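Local coordinates for hypothetical protein PH1897 (Pyrococcus horikoshii, PDB 1VDW) that probably hydrolyses fructose 1,6-bisphosphate to fructose 6-phosphate and phosphate with the help of magnesium, as a homodimer of the inositol monophosphatase superfamily, at residues I21-E32 against K44-I53; D87-F98 against L172-Y181. All coordinates share one frame; numbering follows the deposited sequence.

In the fold
Contact 1, between 21-32 and helix 45-60, lies toward the outside of the chain and is partly buried; contact 2, between 87-98 and the start of helix 175-184, is buried nearer the centre. Helix 89-93 ties them together: it belongs to contact 2, while its Phe92 and Ile93 pack on Ile21 and Lys44 of contact 1, and Ser89 OG probably hydrogen-bonds Asp47 OD1. Contact 1 is mostly aliphatic, with main-chain carbonyls held by the helix start. Contact 2 joins the bonds of a predicted magnesium-binding carboxylate and an asparagine amide, with two waters, to an apolar cluster round Phe98. It meets the second subunit far more widely than contact 1, which reaches it only through Phe25.

Contact 1 (I21-E32 against K44-I53); sequences IMPLFGNPKASE and KVVDKVAENI
Ile21 pushes its CD1 methyl onto the flank of helix 45-60, where it meets Val49 CG1 at 3.4 Å, tighter than usual for two carbons, and also reaches Ala50 CB. Its CG1 stands anti to the carbonyl carbon (chi1 -58°), which carries CD1 to the helix surface; CG2, on the other branch, touches Val46 CG2 at 3.8 Å. Ile21 meets Val46 nearly perpendicularly, but runs alongside Val49 with the two side chains pointing opposite ways. Farther along the helix, Ile53 brings its CD1 against Ile21 CG1. Leu24 joins from the 3-10 turn, its CD1 lying 4.3 Å from Val46 CG2.

At the start of the helix the contact turns polar. Val46 N donates to Ala30 O at 3.3 Å in a nearly straight bond (169°), and Val45 N, in the first turn, gives its hydrogen to Glu32 O at 2.9 Å. Lys44, the N-cap residue, runs its extended carbons past the carbonyl of Ser31 and then bends at chi4 (-63°), so that NZ turns back to bond Ser31 O at 2.9 Å, in the carbonyl plane. Thr33 OG1 is a second partner of that ammonium. Val45 rests its CG2 methyl beside Lys29 O (3.4 Å) and against Glu32 CB.

The segment 21-32 thus carries the chain from helix 3-20 to strand 33-35 while lying along one side of the first turns of helix 45-60. Val49 and Ile53 also touch Asn20 of helix 3-20. Val46 packs on Phe92 and Ile93 of helix 89-93 and on Leu86 of strand 86-87, a residue predicted to take part in the magnesium site, and Phe25 reaches Val121 of the second subunit.

Contact 2 (D87-F98 against L172-Y181); sequences DGSYNFINGIPF and LGAIALELAY. With EDO (1,2-ethanediol), chain C.
With CG anti to the backbone N (chi1 -171°), Asp87 sends its carboxylate to the start of helix 175-184, and Asn91, with its CG anti to the carbonyl carbon (chi1 -70°), turns its amide toward Leu172. Asp87 OD2 accepts from Ala176 N at 2.9 Å, met nearly along the C-O axis. The other oxygen, OD1, takes a bond from O2 of a bound ethanediol at 2.6 Å, and that O2 in turn accepts from Ile175 N. Water 1 links Asp87 OD1 to Gly173 O.

Asn91 ND2 spends its two hydrogens on Leu172 O at 2.8 Å and on Phe98 O at 2.9 Å, the latter within 4° of the amide plane. Asn91 OD1 accepts from Arg170 NE of the second subunit. Replacing Asn91 with a leucine would probably leave both carbonyls without their shared donor and that arginine without its acceptor. Leu172 CD2 covers one face of the Phe98 ring in a CH-pi contact, 4.2 Å from the centroid, while Tyr181 OH, bonded to Glu118, lies at the ring edge.

Asp87 is a predicted magnesium ligand. The diol, probably from the crystallisation liquor, bridges its OD1 and Ile175 N, and the bond from Ala176 N to OD2 would probably help to fix the carboxylate's rotation.

Contact 1 (I21-E32 against K44-I53)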
loop_
_atom_site.group_PDB
_atom_site.type_symbol
_atom_site.label_atom_id
_atom_site.label_comp_id
_atom_site.label_asym_id
_atom_site.label_seq_id
_atom_site.Cartn_x
_atom_site.Cartn_y
_atom_site.Cartn_z
ATOM N N ILE A 21 16.769 -8.988 -8.740
ATOM C CA ILE A 21 15.441 -8.407 -8.861
ATOM C C ILE A 21 15.340 -6.907 -8.598
ATOM O O ILE A 21 14.757 -6.181 -9.398
ATOM C CB ILE A 21 14.433 -9.131 -7.932
ATOM C CG1 ILE A 21 14.376 -10.623 -8.275
ATOM C CG2 ILE A 21 13.056 -8.500 -8.071
ATOM C CD1 ILE A 21 13.898 -10.919 -9.682
ATOM N N MET A 22 15.897 -6.427 -7.492
ATOM C CA MET A 22 15.778 -5.001 -7.197
ATOM C C MET A 22 16.289 -4.048 -8.280
ATOM O O MET A 22 15.737 -2.959 -8.451
ATOM C CB MET A 22 16.418 -4.666 -5.849
ATOM C CG MET A 22 15.600 -5.136 -4.640
ATOM S SD MET A 22 13.856 -4.597 -4.663
ATOM C CE MET A 22 14.030 -2.871 -4.297
ATOM N N PRO A 23 17.346 -4.426 -9.021
ATOM C CA PRO A 23 17.794 -3.482 -10.050
ATOM C C PRO A 23 16.710 -3.279 -11.107
ATOM O O PRO A 23 16.760 -2.335 -11.896
ATOM C CB PRO A 23 19.036 -4.160 -10.623
ATOM C CG PRO A 23 19.579 -4.908 -9.445
ATOM C CD PRO A 23 18.325 -5.516 -8.855
ATOM N N LEU A 24 15.728 -4.174 -11.115
ATOM C CA LEU A 24 14.632 -4.106 -12.071
ATOM C C LEU A 24 13.509 -3.177 -11.616
ATOM O O LEU A 24 12.637 -2.821 -12.409
ATOM C CB LEU A 24 14.071 -5.508 -12.333
ATOM C CG LEU A 24 15.010 -6.514 -13.008
ATOM C CD1 LEU A 24 14.306 -7.856 -13.142
ATOM C CD2 LEU A 24 15.430 -5.994 -14.378
ATOM N N PHE A 25 13.521 -2.793 -10.341
ATOM C CA PHE A 25 12.492 -1.899 -9.813
ATOM C C PHE A 25 12.717 -0.523 -10.435
ATOM O O PHE A 25 13.755 0.107 -10.222
ATOM C CB PHE A 25 12.580 -1.822 -8.283
ATOM C CG PHE A 25 11.414 -1.112 -7.634
ATOM C CD1 PHE A 25 10.111 -1.556 -7.825
ATOM C CD2 PHE A 25 11.628 -0.011 -6.814
ATOM C CE1 PHE A 25 9.033 -0.915 -7.209
ATOM C CE2 PHE A 25 10.558 0.641 -6.192
ATOM C CZ PHE A 25 9.259 0.187 -6.391
ATOM N N GLY A 26 11.740 -0.068 -11.210
ATOM C CA GLY A 26 11.861 1.215 -11.876
ATOM C C GLY A 26 12.386 1.046 -13.291
ATOM O O GLY A 26 12.467 2.014 -14.050
ATOM N N ASN A 27 12.744 -0.185 -13.645
ATOM C CA ASN A 27 13.267 -0.499 -14.975
ATOM C C ASN A 27 12.161 -1.086 -15.855
ATOM O O ASN A 27 11.586 -2.123 -15.530
ATOM C CB ASN A 27 14.408 -1.515 -14.866
ATOM C CG ASN A 27 15.106 -1.758 -16.193
ATOM O OD1 ASN A 27 14.478 -1.769 -17.251
ATOM N ND2 ASN A 27 16.415 -1.974 -16.138
ATOM N N PRO A 28 11.861 -0.436 -16.988
ATOM C CA PRO A 28 10.819 -0.898 -17.914
ATOM C C PRO A 28 10.946 -2.361 -18.350
ATOM O O PRO A 28 9.942 -3.027 -18.602
ATOM C CB PRO A 28 10.954 0.071 -19.085
ATOM C CG PRO A 28 11.370 1.338 -18.407
ATOM C CD PRO A 28 12.426 0.847 -17.443
ATOM N N LYS A 29 12.177 -2.854 -18.438
ATOM C CA LYS A 29 12.421 -4.235 -18.850
ATOM C C LYS A 29 11.682 -5.241 -17.973
ATOM O O LYS A 29 11.260 -6.297 -18.443
ATOM C CB LYS A 29 13.920 -4.545 -18.805
ATOM C CG LYS A 29 14.764 -3.728 -19.768
ATOM C CD LYS A 29 16.229 -4.126 -19.663
ATOM C CE LYS A 29 17.098 -3.334 -20.628
ATOM N NZ LYS A 29 18.535 -3.710 -20.507
ATOM N N ALA A 30 11.532 -4.906 -16.697
ATOM C CA ALA A 30 10.862 -5.782 -15.742
ATOM C C ALA A 30 9.411 -6.097 -16.094
ATOM O O ALA A 30 8.911 -7.178 -15.778
ATOM C CB ALA A 30 10.931 -5.165 -14.347
ATOM N N SER A 31 8.738 -5.162 -16.757
ATOM C CA SER A 31 7.333 -5.335 -17.111
ATOM C C SER A 31 7.055 -6.090 -18.405
ATOM O O SER A 31 5.903 -6.404 -18.705
ATOM C CB SER A 31 6.650 -3.969 -17.184
ATOM O OG SER A 31 7.215 -3.179 -18.215
ATOM N N GLU A 32 8.096 -6.383 -19.175
ATOM C CA GLU A 32 7.906 -7.089 -20.433
ATOM C C GLU A 32 7.254 -8.452 -20.230
ATOM O O GLU A 32 7.727 -9.272 -19.441
ATOM C CB GLU A 32 9.246 -7.256 -21.154
ATOM C CG GLU A 32 9.123 -7.854 -22.546
ATOM C CD GLU A 32 10.432 -7.835 -23.308
ATOM O OE1 GLU A 32 10.440 -8.258 -24.483
ATOM O OE2 GLU A 32 11.454 -7.403 -22.735
ATOM N N LYS A 44 5.728 -12.036 -16.558
ATOM C CA LYS A 44 6.650 -10.984 -16.962
ATOM C C LYS A 44 8.092 -11.281 -16.571
ATOM O O LYS A 44 8.358 -12.184 -15.779
ATOM C CB LYS A 44 6.201 -9.644 -16.376
ATOM C CG LYS A 44 4.865 -9.173 -16.933
ATOM C CD LYS A 44 4.393 -7.895 -16.269
ATOM C CE LYS A 44 3.064 -7.440 -16.850
ATOM N NZ LYS A 44 3.169 -7.106 -18.297
ATOM N N VAL A 45 9.021 -10.517 -17.137
ATOM C CA VAL A 45 10.439 -10.710 -16.863
ATOM C C VAL A 45 10.759 -10.841 -15.377
ATOM O O VAL A 45 11.386 -11.810 -14.962
ATOM C CB VAL A 45 11.291 -9.561 -17.459
ATOM C CG1 VAL A 45 12.728 -9.658 -16.958
ATOM C CG2 VAL A 45 11.267 -9.632 -18.981
ATOM N N VAL A 46 10.311 -9.887 -14.568
ATOM C CA VAL A 46 10.608 -9.943 -13.141
ATOM C C VAL A 46 10.090 -11.218 -12.461
ATOM O O VAL A 46 10.743 -11.747 -11.561
ATOM C CB VAL A 46 10.060 -8.695 -12.401
ATOM C CG1 VAL A 46 8.541 -8.711 -12.377
ATOM C CG2 VAL A 46 10.635 -8.640 -10.997
ATOM N N ASP A 47 8.935 -11.715 -12.889
ATOM C CA ASP A 47 8.379 -12.938 -12.306
ATOM C C ASP A 47 9.287 -14.129 -12.596
ATOM O O ASP A 47 9.570 -14.942 -11.718
ATOM C CB ASP A 47 6.997 -13.244 -12.885
ATOM C CG ASP A 47 6.016 -12.119 -12.681
ATOM O OD1 ASP A 47 5.880 -11.660 -11.530
ATOM O OD2 ASP A 47 5.378 -11.710 -13.671
ATOM N N LYS A 48 9.733 -14.220 -13.846
ATOM C CA LYS A 48 10.590 -15.315 -14.274
ATOM C C LYS A 48 11.955 -15.267 -13.608
ATOM O O LYS A 48 12.489 -16.303 -13.206
ATOM C CB LYS A 48 10.750 -15.291 -15.796
ATOM C CG LYS A 48 11.584 -16.443 -16.348
ATOM C CD LYS A 48 11.004 -17.799 -15.963
ATOM C CE LYS A 48 9.604 -17.994 -16.525
ATOM N NZ LYS A 48 9.074 -19.355 -16.225
ATOM N N VAL A 49 12.529 -14.076 -13.499
ATOM C CA VAL A 49 13.829 -13.948 -12.862
ATOM C C VAL A 49 13.706 -14.349 -11.397
ATOM O O VAL A 49 14.551 -15.072 -10.872
ATOM C CB VAL A 49 14.375 -12.506 -12.956
ATOM C CG1 VAL A 49 15.674 -12.391 -12.174
ATOM C CG2 VAL A 49 14.607 -12.134 -14.419
ATOM N N ALA A 50 12.643 -13.891 -10.741
ATOM C CA ALA A 50 12.431 -14.222 -9.337
ATOM C C ALA A 50 12.271 -15.729 -9.182
ATOM O O ALA A 50 12.793 -16.329 -8.242
ATOM C CB ALA A 50 11.191 -13.503 -8.812
ATOM N N GLU A 51 11.549 -16.337 -10.116
ATOM C CA GLU A 51 11.326 -17.773 -10.081
ATOM C C GLU A 51 12.631 -18.538 -10.285
ATOM O O GLU A 51 12.916 -19.495 -9.565
ATOM C CB GLU A 51 10.324 -18.177 -11.161
ATOM C CG GLU A 51 10.017 -19.664 -11.189
ATOM C CD GLU A 51 9.067 -20.043 -12.307
ATOM O OE1 GLU A 51 9.424 -19.839 -13.486
ATOM O OE2 GLU A 51 7.962 -20.542 -12.005
ATOM N N ASN A 52 13.426 -18.109 -11.261
ATOM C CA ASN A 52 14.692 -18.777 -11.557
ATOM C C ASN A 52 15.632 -18.866 -10.368
ATOM O O ASN A 52 16.161 -19.936 -10.069
ATOM C CB ASN A 52 15.433 -18.071 -12.698
ATOM C CG ASN A 52 14.805 -18.321 -14.051
ATOM O OD1 ASN A 52 14.043 -19.266 -14.228
ATOM N ND2 ASN A 52 15.140 -17.477 -15.021
ATOM N N ILE A 53 15.844 -17.743 -9.695
ATOM C CA ILE A 53 16.761 -17.708 -8.564
ATOM C C ILE A 53 16.316 -18.485 -7.331
ATOM O O ILE A 53 17.131 -19.153 -6.692
ATOM C CB ILE A 53 17.072 -16.251 -8.143
ATOM C CG1 ILE A 53 15.782 -15.525 -7.758
ATOM C CG2 ILE A 53 17.774 -15.524 -9.282
ATOM C CD1 ILE A 53 15.997 -14.093 -7.307
#

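Contact 2 (D87-F98 against L172-Y181)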
loop_
_atom_site.group_PDB
_atom_site.type_symbol
_atom_site.label_atom_id
_atom_site.label_comp_id
_atom_site.label_asym_id
_atom_site.label_seq_id
_atom_site.Cartn_x
_atom_site.Cartn_y
_atom_site.Cartn_z
ATOM N N ASP A 87 5.665 -11.891 -4.519
ATOM C CA ASP A 87 4.293 -11.514 -4.229
ATOM C C ASP A 87 4.249 -10.019 -4.507
ATOM O O ASP A 87 5.132 -9.287 -4.078
ATOM C CB ASP A 87 3.966 -11.778 -2.763
ATOM C CG ASP A 87 2.493 -11.599 -2.455
ATOM O OD1 ASP A 87 1.737 -11.201 -3.366
ATOM O OD2 ASP A 87 2.093 -11.858 -1.307
ATOM N N GLY A 88 3.241 -9.565 -5.240
ATOM C CA GLY A 88 3.141 -8.147 -5.548
ATOM C C GLY A 88 3.739 -7.788 -6.895
ATOM O O GLY A 88 4.302 -6.710 -7.064
ATOM N N SER A 89 3.596 -8.686 -7.867
ATOM C CA SER A 89 4.131 -8.477 -9.208
ATOM C C SER A 89 3.628 -7.191 -9.869
ATOM O O SER A 89 4.422 -6.393 -10.373
ATOM C CB SER A 89 3.793 -9.672 -10.103
ATOM O OG SER A 89 4.331 -9.492 -11.402
ATOM N N TYR A 90 2.310 -7.005 -9.899
ATOM C CA TYR A 90 1.757 -5.796 -10.501
ATOM C C TYR A 90 2.353 -4.572 -9.820
ATOM O O TYR A 90 2.761 -3.614 -10.473
ATOM C CB TYR A 90 0.231 -5.731 -10.364
ATOM C CG TYR A 90 -0.326 -4.428 -10.899
ATOM C CD1 TYR A 90 -0.643 -4.287 -12.250
ATOM C CD2 TYR A 90 -0.448 -3.308 -10.071
ATOM C CE1 TYR A 90 -1.061 -3.066 -12.768
ATOM C CE2 TYR A 90 -0.866 -2.076 -10.580
ATOM C CZ TYR A 90 -1.167 -1.962 -11.930
ATOM O OH TYR A 90 -1.551 -0.748 -12.456
ATOM N N ASN A 91 2.396 -4.601 -8.494
ATOM C CA ASN A 91 2.938 -3.472 -7.755
ATOM C C ASN A 91 4.374 -3.198 -8.160
ATOM O O ASN A 91 4.744 -2.061 -8.448
ATOM C CB ASN A 91 2.884 -3.737 -6.250
ATOM C CG ASN A 91 1.472 -3.729 -5.697
ATOM O OD1 ASN A 91 0.535 -3.233 -6.332
ATOM N ND2 ASN A 91 1.319 -4.260 -4.492
ATOM N N PHE A 92 5.186 -4.248 -8.179
ATOM C CA PHE A 92 6.586 -4.108 -8.536
ATOM C C PHE A 92 6.791 -3.421 -9.885
ATOM O O PHE A 92 7.544 -2.458 -9.980
ATOM C CB PHE A 92 7.257 -5.482 -8.573
ATOM C CG PHE A 92 8.748 -5.419 -8.760
ATOM C CD1 PHE A 92 9.599 -5.521 -7.670
ATOM C CD2 PHE A 92 9.296 -5.234 -10.027
ATOM C CE1 PHE A 92 10.979 -5.442 -7.833
ATOM C CE2 PHE A 92 10.674 -5.152 -10.204
ATOM C CZ PHE A 92 11.517 -5.258 -9.106
ATOM N N ILE A 93 6.117 -3.908 -10.920
ATOM C CA ILE A 93 6.306 -3.325 -12.242
ATOM C C ILE A 93 5.718 -1.930 -12.391
ATOM O O ILE A 93 6.013 -1.233 -13.358
ATOM C CB ILE A 93 5.768 -4.251 -13.365
ATOM C CG1 ILE A 93 4.259 -4.442 -13.237
ATOM C CG2 ILE A 93 6.471 -5.605 -13.296
ATOM C CD1 ILE A 93 3.646 -5.221 -14.390
ATOM N N ASN A 94 4.899 -1.514 -11.430
ATOM C CA ASN A 94 4.311 -0.184 -11.476
ATOM C C ASN A 94 4.899 0.740 -10.421
ATOM O O ASN A 94 4.358 1.810 -10.153
ATOM C CB ASN A 94 2.795 -0.285 -11.350
ATOM C CG ASN A 94 2.151 -0.687 -12.656
ATOM O OD1 ASN A 94 1.966 0.144 -13.547
ATOM N ND2 ASN A 94 1.836 -1.969 -12.794
ATOM N N GLY A 95 6.017 0.323 -9.837
ATOM C CA GLY A 95 6.690 1.136 -8.838
ATOM C C GLY A 95 5.960 1.311 -7.521
ATOM O O GLY A 95 6.248 2.256 -6.784
ATOM N N ILE A 96 5.020 0.420 -7.224
ATOM C CA ILE A 96 4.259 0.485 -5.975
ATOM C C ILE A 96 5.080 -0.334 -4.972
ATOM O O ILE A 96 5.284 -1.533 -5.161
ATOM C CB ILE A 96 2.859 -0.095 -6.187
ATOM C CG1 ILE A 96 2.144 0.703 -7.287
ATOM C CG2 ILE A 96 2.076 -0.064 -4.884
ATOM C CD1 ILE A 96 0.749 0.220 -7.614
ATOM N N PRO A 97 5.550 0.304 -3.883
ATOM C CA PRO A 97 6.377 -0.339 -2.858
ATOM C C PRO A 97 5.769 -1.368 -1.927
ATOM O O PRO A 97 5.956 -1.298 -0.711
ATOM C CB PRO A 97 6.965 0.850 -2.112
ATOM C CG PRO A 97 5.817 1.795 -2.089
ATOM C CD PRO A 97 5.260 1.704 -3.506
ATOM N N PHE A 98 5.058 -2.331 -2.503
ATOM C CA PHE A 98 4.452 -3.413 -1.744
ATOM C C PHE A 98 4.670 -4.717 -2.495
ATOM O O PHE A 98 3.893 -5.072 -3.370
ATOM C CB PHE A 98 2.946 -3.194 -1.551
ATOM C CG PHE A 98 2.613 -2.116 -0.568
ATOM C CD1 PHE A 98 2.997 -2.222 0.766
ATOM C CD2 PHE A 98 1.940 -0.977 -0.982
ATOM C CE1 PHE A 98 2.718 -1.199 1.668
ATOM C CE2 PHE A 98 1.657 0.049 -0.088
ATOM C CZ PHE A 98 2.049 -0.063 1.240
ATOM N N LEU A 172 -3.495 -3.836 -0.319
ATOM C CA LEU A 172 -2.152 -3.554 -0.804
ATOM C C LEU A 172 -1.635 -4.279 -2.026
ATOM O O LEU A 172 -0.714 -3.786 -2.674
ATOM C CB LEU A 172 -1.159 -3.725 0.355
ATOM C CG LEU A 172 -1.523 -2.951 1.627
ATOM C CD1 LEU A 172 -0.442 -3.160 2.679
ATOM C CD2 LEU A 172 -1.695 -1.472 1.317
ATOM N N GLY A 173 -2.210 -5.430 -2.352
ATOM C CA GLY A 173 -1.741 -6.160 -3.513
ATOM C C GLY A 173 -0.601 -7.130 -3.239
ATOM O O GLY A 173 0.068 -7.571 -4.175
ATOM N N ALA A 174 -0.372 -7.457 -1.968
ATOM C CA ALA A 174 0.678 -8.411 -1.579
ATOM C C ALA A 174 0.241 -9.025 -0.254
ATOM O O ALA A 174 0.620 -8.560 0.827
ATOM C CB ALA A 174 2.014 -7.706 -1.424
ATOM N N ILE A 175 -0.554 -10.083 -0.344
ATOM C CA ILE A 175 -1.091 -10.728 0.841
ATOM C C ILE A 175 -0.033 -11.168 1.856
ATOM O O ILE A 175 -0.293 -11.169 3.060
ATOM C CB ILE A 175 -1.995 -11.931 0.447
ATOM C CG1 ILE A 175 -3.020 -12.191 1.550
ATOM C CG2 ILE A 175 -1.161 -13.183 0.204
ATOM C CD1 ILE A 175 -4.067 -11.099 1.673
ATOM N N ALA A 176 1.156 -11.538 1.390
ATOM C CA ALA A 176 2.202 -11.953 2.319
ATOM C C ALA A 176 2.536 -10.801 3.253
ATOM O O ALA A 176 2.701 -10.996 4.458
ATOM C CB ALA A 176 3.456 -12.393 1.560
ATOM N N LEU A 177 2.642 -9.597 2.704
ATOM C CA LEU A 177 2.943 -8.439 3.530
ATOM C C LEU A 177 1.787 -8.102 4.446
ATOM O O LEU A 177 1.994 -7.710 5.591
ATOM C CB LEU A 177 3.269 -7.214 2.675
ATOM C CG LEU A 177 4.584 -7.274 1.905
ATOM C CD1 LEU A 177 4.798 -5.948 1.208
ATOM C CD2 LEU A 177 5.744 -7.571 2.855
ATOM N N GLU A 178 0.564 -8.245 3.954
ATOM C CA GLU A 178 -0.565 -7.913 4.798
ATOM C C GLU A 178 -0.625 -8.854 5.996
ATOM O O GLU A 178 -0.903 -8.426 7.111
ATOM C CB GLU A 178 -1.836 -7.881 3.945
ATOM C CG GLU A 178 -1.837 -6.589 3.114
ATOM C CD GLU A 178 -2.706 -6.625 1.878
ATOM O OE1 GLU A 178 -2.457 -7.473 0.997
ATOM O OE2 GLU A 178 -3.632 -5.788 1.777
ATOM N N LEU A 179 -0.313 -10.128 5.782
ATOM C CA LEU A 179 -0.284 -11.083 6.881
ATOM C C LEU A 179 0.896 -10.770 7.816
ATOM O O LEU A 179 0.775 -10.901 9.034
ATOM C CB LEU A 179 -0.184 -12.509 6.335
ATOM C CG LEU A 179 -1.498 -13.017 5.730
ATOM C CD1 LEU A 179 -1.244 -14.280 4.927
ATOM C CD2 LEU A 179 -2.512 -13.279 6.846
ATOM N N ALA A 180 2.029 -10.357 7.253
ATOM C CA ALA A 180 3.190 -9.999 8.063
ATOM C C ALA A 180 2.854 -8.765 8.907
ATOM O O ALA A 180 3.281 -8.652 10.058
ATOM C CB ALA A 180 4.393 -9.713 7.166
ATOM N N TYR A 181 2.101 -7.836 8.325
ATOM C CA TYR A 181 1.711 -6.627 9.042
ATOM C C TYR A 181 0.808 -7.002 10.209
ATOM O O TYR A 181 0.915 -6.428 11.292
ATOM C CB TYR A 181 0.993 -5.647 8.113
ATOM C CG TYR A 181 1.882 -4.965 7.088
ATOM C CD1 TYR A 181 3.267 -5.151 7.074
ATOM C CD2 TYR A 181 1.322 -4.136 6.119
ATOM C CE1 TYR A 181 4.071 -4.527 6.109
ATOM C CE2 TYR A 181 2.110 -3.513 5.159
ATOM C CZ TYR A 181 3.479 -3.713 5.160
ATOM O OH TYR A 181 4.231 -3.097 4.187
HETATM C C1 EDO C . -1.937 -12.742 -4.711
HETATM O O1 EDO C . -0.967 -12.367 -5.684
HETATM C C2 EDO C . -1.310 -12.645 -3.308
HETATM O O2 EDO C . -0.878 -11.297 -3.046
HETATM O O HOH W 1 0.319 -9.871 -5.956
HETATM O O HOH W 2 0.665 -6.513 -6.822
#